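Local atomic coordinates of peroxisomal acyl-coenzyme A oxidase 1 (Arabidopsis thaliana, PDB entry 1W07), a protein that catalyses the FAD-dependent desaturation of long- and medium-chain acyl-CoAs to 2-trans-enoyl-CoAs in the peroxisome, passing the electrons to oxygen to give hydrogen peroxide. Residues K473-L478 / N586-S591; S533-K538 / N554-Y559. The protein carries 1 engineered substitution. One frame throughout, in Å; residues are numbered along the deposited sequence.

How the interactions relate
Following the chain from the N terminus, 473-478 comes first, with a 3-10 turn at 474-478, just ahead of helix 480-503. Helix 516-538 then contributes 533-538, which pairs with 554-559 on the next long helix, 548-566, so interaction 2 closes a short helical hairpin. The chain goes on to helix 579-596, where 586-591 meets 473-478 and interaction 1 closes a much longer, mostly helical loop, inside which interaction 2 is nested. The centres lie about 14 Å apart, and the two contacts touch directly: the backbone carbonyls of Trp477 and Leu478 pack on the Tyr557 ring, and Leu589 reaches the backbone of Ile558. Together they tie the lead-in to helix 480-503 to three later helices of the C-terminal helical region.

Interaction 1 (K473-L478 / N586-S591); sequences KAEDWL and NDQLRS
Gln588 does most of the work here, reaching out from helix 579-596 to the 3-10 turn 474-478. Its CG stands anti to the backbone N (chi1 -173°) and the chain then bends at chi2, which brings the amide up against the turn. Gln588 NE2 donates to Ala474 O at 3.1 Å along an almost straight N-H line (174°), and the acceptor lies in the plane of the Gln588 amide. The donor stands 65° out of the Ala474 carbonyl plane, above it. Ala474 O also accepts from Trp477 N at 2.9 Å within the turn, so it takes two donors. The turn precedes helix 480-503, and the bond therefore ties the lead-in of that helix to the flank of helix 579-596, within the C-terminal helical region. Leu478 crosses the glutamine at about a right angle: Leu478 CD2 meets Gln588 CG at 3.6 Å, while Leu478 CG lies against Gln588 CD. On the helix side of the turn, Ala474 CB rests 4.3 Å from Asp587 CB. Trp477 brings its CB toward Gln588 CG, but its ring swings away to pack on Leu561 and Leu564 of helix 548-566, with NE1 donating to Gln581 O. Within helix 579-596, Arg590 NH2 makes a salt bridge to Asp587 OD1 at 2.8 Å, on its anti lone pair, and NH1 makes another to Asp518 of the second subunit.

Interaction 2 (S533-K538 / N554-Y559); sequences SKFIAK and NLCYIY
The contact belongs to an antiparallel helical hairpin in the C-terminal helical region, where the last turns of helix 516-538 pack against helix 548-566. The axes of the two short segments run 9.8 Å apart at 164°, and their nearest CA atoms are those of Phe535 and Cys556. Phe535, with CG anti to its backbone N (chi1 -156°), lays one ring face flat over the other helix: Cys556 CA stands over the ring centre, 3.6 Å from the centroid, a CH-pi contact. The ring's far end carries on along the backbone, with Phe535 CZ at 3.6 Å from Cys556 N and 4.1 Å from Leu555 CB. Phe346 of helix 328-363 meets the same ring edge-to-face, so the hairpin is also packed against that long helix. A leucine here, without the flat ring over Cys556 or the edge-to-face partner for Phe346, would probably loosen the buried packing between the helices. Cys556 SG, itself anti to its backbone N (chi1 175°), lies on the same side of the ring as CA, nearer Phe535 CG, in an oblique sulfur-aromatic contact, 4.3 Å from the centroid. On its other flank, Cys556 SG touches Ile536 CG1 at 3.7 Å.

Interaction 1 (K473-L478 / N586-S591)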
loop_
_atom_site.group_PDB
_atom_site.type_symbol
_atom_site.label_atom_id
_atom_site.label_comp_id
_atom_site.label_asym_id
_atom_site.label_seq_id
_atom_site.Cartn_x
_atom_site.Cartn_y
_atom_site.Cartn_z
ATOM N N LYS B 473 -2.846 -32.282 19.421
ATOM C CA LYS B 473 -2.096 -31.333 20.246
ATOM C C LYS B 473 -1.425 -30.300 19.348
ATOM O O LYS B 473 -1.051 -30.601 18.207
ATOM C CB LYS B 473 -1.029 -32.065 21.066
ATOM C CG LYS B 473 0.079 -32.703 20.230
ATOM C CD LYS B 473 1.194 -33.284 21.098
ATOM C CE LYS B 473 0.977 -34.760 21.401
ATOM N NZ LYS B 473 1.197 -35.602 20.185
ATOM N N ALA B 474 -1.265 -29.091 19.870
ATOM C CA ALA B 474 -0.654 -27.995 19.122
ATOM C C ALA B 474 0.649 -28.425 18.471
ATOM O O ALA B 474 0.903 -28.109 17.308
ATOM C CB ALA B 474 -0.406 -26.798 20.045
ATOM N N GLU B 475 1.459 -29.157 19.230
ATOM C CA GLU B 475 2.751 -29.639 18.763
ATOM C C GLU B 475 2.658 -30.440 17.467
ATOM O O GLU B 475 3.627 -30.521 16.710
ATOM C CB GLU B 475 3.415 -30.501 19.852
ATOM C CG GLU B 475 3.843 -29.762 21.129
ATOM C CD GLU B 475 2.682 -29.156 21.905
ATOM O OE1 GLU B 475 1.657 -29.843 22.085
ATOM O OE2 GLU B 475 2.798 -27.990 22.347
ATOM N N ASP B 476 1.499 -31.034 17.206
ATOM C CA ASP B 476 1.333 -31.827 15.991
ATOM C C ASP B 476 1.422 -30.984 14.718
ATOM O O ASP B 476 1.695 -31.504 13.636
ATOM C CB ASP B 476 -0.003 -32.581 16.016
ATOM C CG ASP B 476 -0.056 -33.641 17.102
ATOM O OD1 ASP B 476 0.925 -34.411 17.233
ATOM O OD2 ASP B 476 -1.079 -33.717 17.821
ATOM N N TRP B 477 1.200 -29.680 14.841
ATOM C CA TRP B 477 1.264 -28.810 13.675
ATOM C C TRP B 477 2.689 -28.482 13.257
ATOM O O TRP B 477 2.898 -27.682 12.354
ATOM C CB TRP B 477 0.472 -27.524 13.925
ATOM C CG TRP B 477 -0.996 -27.701 13.702
ATOM C CD1 TRP B 477 -1.984 -27.669 14.645
ATOM C CD2 TRP B 477 -1.641 -27.930 12.453
ATOM N NE1 TRP B 477 -3.212 -27.862 14.059
ATOM C CE2 TRP B 477 -3.028 -28.032 12.710
ATOM C CE3 TRP B 477 -1.187 -28.058 11.133
ATOM C CZ2 TRP B 477 -3.962 -28.259 11.693
ATOM C CZ3 TRP B 477 -2.117 -28.280 10.127
ATOM C CH2 TRP B 477 -3.484 -28.380 10.413
ATOM N N LEU B 478 3.669 -29.098 13.922
ATOM C CA LEU B 478 5.078 -28.876 13.586
ATOM C C LEU B 478 5.573 -30.054 12.757
ATOM O O LEU B 478 6.739 -30.123 12.374
ATOM C CB LEU B 478 5.927 -28.721 14.855
ATOM C CG LEU B 478 5.567 -27.539 15.767
ATOM C CD1 LEU B 478 6.438 -27.569 17.036
ATOM C CD2 LEU B 478 5.725 -26.213 14.992
ATOM N N ASN B 586 -3.302 -22.234 15.894
ATOM C CA ASN B 586 -3.157 -20.859 16.356
ATOM C C ASN B 586 -2.292 -20.804 17.617
ATOM O O ASN B 586 -1.490 -19.882 17.776
ATOM C CB ASN B 586 -4.532 -20.245 16.637
ATOM C CG ASN B 586 -4.487 -18.728 16.737
ATOM O OD1 ASN B 586 -4.038 -18.050 15.813
ATOM N ND2 ASN B 586 -4.955 -18.189 17.858
ATOM N N ASP B 587 -2.458 -21.775 18.521
ATOM C CA ASP B 587 -1.655 -21.817 19.751
ATOM C C ASP B 587 -0.195 -22.065 19.380
ATOM O O ASP B 587 0.716 -21.452 19.941
ATOM C CB ASP B 587 -2.119 -22.939 20.696
ATOM C CG ASP B 587 -3.532 -22.742 21.205
ATOM O OD1 ASP B 587 -3.946 -21.582 21.426
ATOM O OD2 ASP B 587 -4.230 -23.761 21.417
ATOM N N GLN B 588 0.028 -22.971 18.435
ATOM C CA GLN B 588 1.384 -23.271 17.998
ATOM C C GLN B 588 2.016 -22.038 17.353
ATOM O O GLN B 588 3.200 -21.739 17.572
ATOM C CB GLN B 588 1.375 -24.427 17.005
ATOM C CG GLN B 588 2.764 -24.920 16.631
ATOM C CD GLN B 588 3.607 -25.302 17.848
ATOM O OE1 GLN B 588 4.569 -24.612 18.199
ATOM N NE2 GLN B 588 3.253 -26.409 18.488
ATOM N N LEU B 589 1.227 -21.325 16.552
ATOM C CA LEU B 589 1.696 -20.114 15.891
ATOM C C LEU B 589 2.137 -19.104 16.956
ATOM O O LEU B 589 3.209 -18.518 16.850
ATOM C CB LEU B 589 0.578 -19.520 15.016
ATOM C CG LEU B 589 0.922 -18.233 14.249
ATOM C CD1 LEU B 589 2.119 -18.470 13.326
ATOM C CD2 LEU B 589 -0.304 -17.776 13.458
ATOM N N ARG B 590 1.313 -18.920 17.983
ATOM C CA ARG B 590 1.602 -17.992 19.084
ATOM C C ARG B 590 2.940 -18.350 19.752
ATOM O O ARG B 590 3.824 -17.499 19.943
ATOM C CB ARG B 590 0.482 -18.073 20.120
ATOM C CG ARG B 590 0.185 -16.770 20.840
ATOM C CD ARG B 590 -0.583 -17.014 22.131
ATOM N NE ARG B 590 -1.634 -18.019 21.964
ATOM C CZ ARG B 590 -2.731 -17.848 21.234
ATOM N NH1 ARG B 590 -2.935 -16.701 20.594
ATOM N NH2 ARG B 590 -3.612 -18.831 21.124
ATOM N N SER B 591 3.081 -19.620 20.111
ATOM C CA SER B 591 4.293 -20.107 20.731
ATOM C C SER B 591 5.513 -19.864 19.838
ATOM O O SER B 591 6.576 -19.491 20.334
ATOM C CB SER B 591 4.154 -21.593 21.038
ATOM O OG SER B 591 5.424 -22.146 21.344
#

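Interaction 2 (S533-K538 / N554-Y559)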
loop_
_atom_site.group_PDB
_atom_site.type_symbol
_atom_site.label_atom_id
_atom_site.label_comp_id
_atom_site.label_asym_id
_atom_site.label_seq_id
_atom_site.Cartn_x
_atom_site.Cartn_y
_atom_site.Cartn_z
ATOM N N SER B 533 5.872 -26.392 0.656
ATOM C CA SER B 533 6.572 -27.649 0.404
ATOM C C SER B 533 8.058 -27.452 0.150
ATOM O O SER B 533 8.864 -28.290 0.535
ATOM C CB SER B 533 5.932 -28.408 -0.774
ATOM O OG SER B 533 6.273 -27.806 -2.011
ATOM N N LYS B 534 8.426 -26.350 -0.499
ATOM C CA LYS B 534 9.836 -26.080 -0.770
ATOM C C LYS B 534 10.593 -25.638 0.482
ATOM O O LYS B 534 11.796 -25.880 0.602
ATOM C CB LYS B 534 9.987 -25.029 -1.865
ATOM C CG LYS B 534 9.337 -25.448 -3.161
ATOM C CD LYS B 534 9.907 -26.767 -3.636
ATOM C CE LYS B 534 9.097 -27.340 -4.776
ATOM N NZ LYS B 534 9.698 -28.619 -5.234
ATOM N N PHE B 535 9.898 -24.990 1.410
ATOM C CA PHE B 535 10.509 -24.570 2.670
ATOM C C PHE B 535 10.761 -25.827 3.511
ATOM O O PHE B 535 11.828 -25.988 4.098
ATOM C CB PHE B 535 9.580 -23.606 3.420
ATOM C CG PHE B 535 10.289 -22.689 4.379
ATOM C CD1 PHE B 535 9.738 -21.456 4.701
ATOM C CD2 PHE B 535 11.510 -23.048 4.949
ATOM C CE1 PHE B 535 10.394 -20.584 5.577
ATOM C CE2 PHE B 535 12.175 -22.188 5.824
ATOM C CZ PHE B 535 11.612 -20.949 6.138
ATOM N N ILE B 536 9.771 -26.715 3.572
ATOM C CA ILE B 536 9.898 -27.969 4.319
ATOM C C ILE B 536 11.019 -28.822 3.699
ATOM O O ILE B 536 11.746 -29.525 4.402
ATOM C CB ILE B 536 8.565 -28.769 4.289
ATOM C CG1 ILE B 536 7.495 -28.007 5.066
ATOM C CG2 ILE B 536 8.772 -30.178 4.850
ATOM C CD1 ILE B 536 6.133 -28.682 5.085
ATOM N N ALA B 537 11.156 -28.753 2.377
ATOM C CA ALA B 537 12.192 -29.514 1.689
ATOM C C ALA B 537 13.558 -28.930 2.021
ATOM O O ALA B 537 14.551 -29.652 2.127
ATOM C CB ALA B 537 11.968 -29.476 0.183
ATOM N N LYS B 538 13.605 -27.613 2.185
ATOM C CA LYS B 538 14.859 -26.942 2.485
ATOM C C LYS B 538 15.415 -27.414 3.815
ATOM O O LYS B 538 16.631 -27.554 3.972
ATOM C CB LYS B 538 14.654 -25.429 2.527
ATOM C CG LYS B 538 15.927 -24.641 2.830
ATOM C CD LYS B 538 16.959 -24.795 1.721
ATOM C CE LYS B 538 18.222 -23.998 2.028
ATOM N NZ LYS B 538 19.192 -24.064 0.901
ATOM N N ASN B 554 11.469 -22.809 12.812
ATOM C CA ASN B 554 10.475 -21.917 13.412
ATOM C C ASN B 554 9.783 -21.087 12.328
ATOM O O ASN B 554 8.564 -21.022 12.271
ATOM C CB ASN B 554 11.131 -20.958 14.433
ATOM C CG ASN B 554 11.573 -21.647 15.723
ATOM O OD1 ASN B 554 10.963 -22.624 16.166
ATOM N ND2 ASN B 554 12.610 -21.104 16.355
ATOM N N LEU B 555 10.574 -20.443 11.474
ATOM C CA LEU B 555 10.028 -19.610 10.410
ATOM C C LEU B 555 9.201 -20.438 9.426
ATOM O O LEU B 555 8.130 -20.011 8.991
ATOM C CB LEU B 555 11.161 -18.885 9.669
ATOM C CG LEU B 555 12.001 -17.898 10.492
ATOM C CD1 LEU B 555 13.137 -17.314 9.626
ATOM C CD2 LEU B 555 11.081 -16.800 11.039
ATOM N N CYS B 556 9.688 -21.630 9.089
ATOM C CA CYS B 556 8.974 -22.502 8.167
ATOM C C CYS B 556 7.551 -22.735 8.622
ATOM O O CYS B 556 6.619 -22.589 7.831
ATOM C CB CYS B 556 9.679 -23.856 8.026
ATOM S SG CYS B 556 8.799 -25.078 7.007
ATOM N N TYR B 557 7.365 -23.106 9.889
ATOM C CA TYR B 557 6.019 -23.373 10.365
ATOM C C TYR B 557 5.202 -22.137 10.691
ATOM O O TYR B 557 3.970 -22.203 10.738
ATOM C CB TYR B 557 6.049 -24.376 11.527
ATOM C CG TYR B 557 6.475 -25.737 11.045
ATOM C CD1 TYR B 557 7.823 -26.101 11.033
ATOM C CD2 TYR B 557 5.550 -26.618 10.477
ATOM C CE1 TYR B 557 8.237 -27.301 10.455
ATOM C CE2 TYR B 557 5.963 -27.819 9.899
ATOM C CZ TYR B 557 7.296 -28.151 9.885
ATOM O OH TYR B 557 7.686 -29.307 9.246
ATOM N N ILE B 558 5.877 -21.011 10.912
ATOM C CA ILE B 558 5.187 -19.743 11.140
ATOM C C ILE B 558 4.533 -19.378 9.803
ATOM O O ILE B 558 3.374 -18.976 9.761
ATOM C CB ILE B 558 6.168 -18.585 11.516
ATOM C CG1 ILE B 558 6.523 -18.652 13.005
ATOM C CG2 ILE B 558 5.540 -17.221 11.142
ATOM C CD1 ILE B 558 7.531 -17.593 13.446
ATOM N N TYR B 559 5.282 -19.514 8.712
ATOM C CA TYR B 559 4.750 -19.196 7.380
ATOM C C TYR B 559 3.496 -20.051 7.095
ATOM O O TYR B 559 2.422 -19.530 6.771
ATOM C CB TYR B 559 5.836 -19.451 6.312
ATOM C CG TYR B 559 5.414 -19.152 4.878
ATOM C CD1 TYR B 559 5.167 -17.841 4.443
ATOM C CD2 TYR B 559 5.181 -20.187 3.981
ATOM C CE1 TYR B 559 4.682 -17.578 3.137
ATOM C CE2 TYR B 559 4.697 -19.943 2.692
ATOM C CZ TYR B 559 4.449 -18.657 2.272
ATOM O OH TYR B 559 3.978 -18.467 0.986
#